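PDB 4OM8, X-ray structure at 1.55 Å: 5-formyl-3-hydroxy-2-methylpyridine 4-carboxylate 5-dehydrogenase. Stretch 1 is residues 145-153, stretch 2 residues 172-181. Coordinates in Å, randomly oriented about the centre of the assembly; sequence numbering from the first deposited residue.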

# COMPACT_ATOMS: atom_id res chain seq x y z
N ILE A 145 4.18 14.03 -0.39
CA ILE A 145 4.21 12.93 -1.36
C ILE A 145 5.09 13.34 -2.55
O ILE A 145 4.78 14.33 -3.21
CB ILE A 145 2.80 12.55 -1.89
CG1 ILE A 145 1.77 12.52 -0.76
CG2 ILE A 145 2.86 11.22 -2.69
CD1 ILE A 145 2.11 11.58 0.37
N PRO A 146 6.17 12.60 -2.82
CA PRO A 146 7.14 13.09 -3.81
C PRO A 146 6.84 12.74 -5.27
O PRO A 146 7.57 13.15 -6.17
CB PRO A 146 8.45 12.43 -3.37
CG PRO A 146 8.00 11.11 -2.80
CD PRO A 146 6.66 11.40 -2.11
N MET A 147 5.76 12.00 -5.48
CA MET A 147 5.41 11.49 -6.79
C MET A 147 4.30 12.31 -7.41
O MET A 147 3.30 12.60 -6.76
CB MET A 147 5.01 10.02 -6.66
CG MET A 147 4.67 9.30 -7.97
SD MET A 147 3.00 9.62 -8.60
CE MET A 147 1.94 9.12 -7.24
N ILE A 148 4.48 12.68 -8.68
CA ILE A 148 3.51 13.43 -9.46
C ILE A 148 3.26 12.74 -10.78
O ILE A 148 4.21 12.36 -11.46
CB ILE A 148 4.01 14.88 -9.72
CG1 ILE A 148 4.21 15.61 -8.39
CG2 ILE A 148 3.02 15.64 -10.58
CD1 ILE A 148 4.98 16.93 -8.53
N GLU A 149 1.98 12.56 -11.13
CA GLU A 149 1.61 12.00 -12.42
C GLU A 149 1.55 13.08 -13.50
O GLU A 149 1.00 14.15 -13.27
CB GLU A 149 0.26 11.30 -12.35
CG GLU A 149 0.23 10.06 -11.43
CD GLU A 149 -1.15 9.48 -11.35
OE1 GLU A 149 -2.04 10.17 -10.82
OE2 GLU A 149 -1.34 8.35 -11.83
N VAL A 150 2.10 12.78 -14.67
CA VAL A 150 2.04 13.69 -15.81
C VAL A 150 1.22 13.02 -16.91
O VAL A 150 1.58 11.92 -17.36
CB VAL A 150 3.45 14.03 -16.33
CG1 VAL A 150 3.36 15.07 -17.43
CG2 VAL A 150 4.33 14.55 -15.19
N ILE A 151 0.10 13.63 -17.30
CA ILE A 151 -0.85 12.98 -18.20
C ILE A 151 -1.22 13.79 -19.43
O ILE A 151 -1.90 14.80 -19.34
CB ILE A 151 -2.16 12.62 -17.48
CG1 ILE A 151 -1.88 12.01 -16.10
CG2 ILE A 151 -3.01 11.69 -18.34
CD1 ILE A 151 -2.08 12.98 -14.92
N ALA A 152 -0.83 13.29 -20.60
CA ALA A 152 -1.29 13.91 -21.83
C ALA A 152 -2.76 13.64 -22.11
O ALA A 152 -3.24 12.51 -21.96
CB ALA A 152 -0.45 13.42 -22.99
N GLY A 153 -3.47 14.67 -22.55
CA GLY A 153 -4.76 14.46 -23.19
C GLY A 153 -4.52 14.13 -24.66
O GLY A 153 -3.38 14.13 -25.12
N GLY A 172 13.92 17.61 -7.84
CA GLY A 172 14.14 16.47 -6.98
C GLY A 172 12.92 15.60 -6.71
O GLY A 172 12.94 14.77 -5.81
N LEU A 173 11.86 15.82 -7.47
CA LEU A 173 10.64 15.05 -7.29
C LEU A 173 10.59 13.91 -8.31
O LEU A 173 11.49 13.76 -9.13
CB LEU A 173 9.41 15.96 -7.40
CG LEU A 173 9.28 16.90 -6.21
CD1 LEU A 173 8.09 17.84 -6.40
CD2 LEU A 173 9.16 16.12 -4.90
N LEU A 174 9.55 13.08 -8.21
CA LEU A 174 9.48 11.84 -8.98
C LEU A 174 8.29 11.85 -9.92
O LEU A 174 7.17 11.55 -9.51
CB LEU A 174 9.40 10.65 -8.03
CG LEU A 174 10.45 10.57 -6.93
CD1 LEU A 174 10.13 9.44 -5.97
CD2 LEU A 174 11.83 10.36 -7.53
N PRO A 175 8.53 12.20 -11.18
CA PRO A 175 7.41 12.21 -12.12
C PRO A 175 7.14 10.82 -12.68
O PRO A 175 8.09 10.06 -12.88
CB PRO A 175 7.89 13.14 -13.23
CG PRO A 175 9.38 12.91 -13.26
CD PRO A 175 9.80 12.56 -11.83
N VAL A 176 5.88 10.52 -12.94
CA VAL A 176 5.56 9.31 -13.70
C VAL A 176 4.64 9.70 -14.85
O VAL A 176 3.66 10.42 -14.69
CB VAL A 176 4.90 8.21 -12.83
CG1 VAL A 176 5.88 7.72 -11.76
CG2 VAL A 176 3.61 8.68 -12.20
N VAL A 177 5.01 9.24 -16.04
CA VAL A 177 4.25 9.57 -17.23
C VAL A 177 3.14 8.55 -17.45
O VAL A 177 3.39 7.33 -17.53
CB VAL A 177 5.17 9.65 -18.47
CG1 VAL A 177 4.35 9.85 -19.72
CG2 VAL A 177 6.18 10.79 -18.30
N VAL A 178 1.91 9.05 -17.52
CA VAL A 178 0.73 8.24 -17.75
C VAL A 178 0.41 8.39 -19.23
O VAL A 178 0.12 9.50 -19.69
CB VAL A 178 -0.44 8.67 -16.87
CG1 VAL A 178 -1.73 7.88 -17.20
CG2 VAL A 178 -0.05 8.52 -15.39
N LYS A 179 0.50 7.28 -19.96
CA LYS A 179 0.57 7.31 -21.42
C LYS A 179 -0.77 7.24 -22.11
O LYS A 179 -0.85 7.35 -23.34
CB LYS A 179 1.47 6.17 -21.91
CG LYS A 179 2.91 6.31 -21.45
CD LYS A 179 3.72 5.03 -21.61
CE LYS A 179 4.36 4.93 -22.98
NZ LYS A 179 5.21 3.70 -23.05
N LYS A 180 -1.83 7.06 -21.33
CA LYS A 180 -3.19 7.15 -21.85
C LYS A 180 -4.04 7.93 -20.86
O LYS A 180 -3.90 7.78 -19.64
CB LYS A 180 -3.78 5.76 -22.10
CG LYS A 180 -3.03 4.95 -23.16
CD LYS A 180 -3.69 3.61 -23.45
CE LYS A 180 -2.80 2.77 -24.37
NZ LYS A 180 -3.36 1.40 -24.61
N ASP A 181 -4.94 8.75 -21.39
CA ASP A 181 -5.84 9.56 -20.57
C ASP A 181 -7.03 8.73 -20.07
O ASP A 181 -8.18 8.96 -20.43
CB ASP A 181 -6.29 10.76 -21.43
CG ASP A 181 -7.11 11.79 -20.67
OD1 ASP A 181 -7.04 11.87 -19.43
OD2 ASP A 181 -7.83 12.55 -21.37
O HOH W 1 1.41 11.64 -20.66
O HOH W 2 -1.77 10.16 -21.76

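Two parallel β-strands lie side by side, their N-to-C directions 30° apart, and the backbone ladder between them satisfies alternate residues on each strand. The ladder begins at Pro146, whose carbonyl O accepts from Leu174 N at 2.8 Å; Pro146 has no amide hydrogen to offer in return. Leu174 O then accepts from Ile148 N (3.0 Å), Ile148 O from Val176 N (2.9 Å), Val176 O from Val150 N (2.8 Å), and Val150 O from Val178 N (2.9 Å). The N-H...O angles run from 158° to 175°, the straightest being the last. In this parallel pattern Ile148 and Val150 each use both N and O toward the second stretch, and Leu174 and Val176 use both toward the first, while Met147, Glu149, Pro175 and Val177, their neighbours along the chain, present CA groups to these same acceptor carbonyls. Met147 CA lies 3.2 Å from Leu174 O, Pro175 CA 3.3 Å from Ile148 O, Glu149 CA 3.4 Å from Val176 O, and Val177 CA 3.6 Å from Val150 O; each is a CA-H...O contact that supplements an N-H...O bond. Pro175, lacking an amide hydrogen, falls at a position where the ladder asks for none.

Beyond Val150 the strands no longer bond directly. Ala152 N stands 4.0 Å from Val178 O, and water 1, to one side of the line between them, bridges the two, accepting from Ala152 N (2.8 Å from the water O) and donating to Val178 O (2.7 Å from the water O). Water 2 donates to the same Val178 O, at 2.9 Å from its own O, and to Ala152 O, at 2.8 Å. Val178 O thus receives two water hydrogens, and Ala152 is tied to it through both its N and its O.

Side chains alternate between the two faces of the sheet. On the face of Met147, Glu149 and Ile151, Met147 SD packs 3.8 Å from Val176 CG2, and Ile151 CG1 lies 3.7 Å from Val178 CB. Glu149 sits among these apolar groups, its CG 3.7 Å from Val176 CG2, yet both carboxylate oxygens are hydrogen-bonded elsewhere in the structure. On the other face Val150 CG2 meets Pro175 CB at 4.3 Å, and Ile148 CD1 reaches Leu173 CD1, just before the second strand, at 3.9 Å. Asp181 points its CB toward the first stretch, 3.6 Å from Ala152 O, but its carboxylate oxygens likewise find their hydrogen bonds elsewhere; Gly153 CA approaches its OD2 to 4.0 Å.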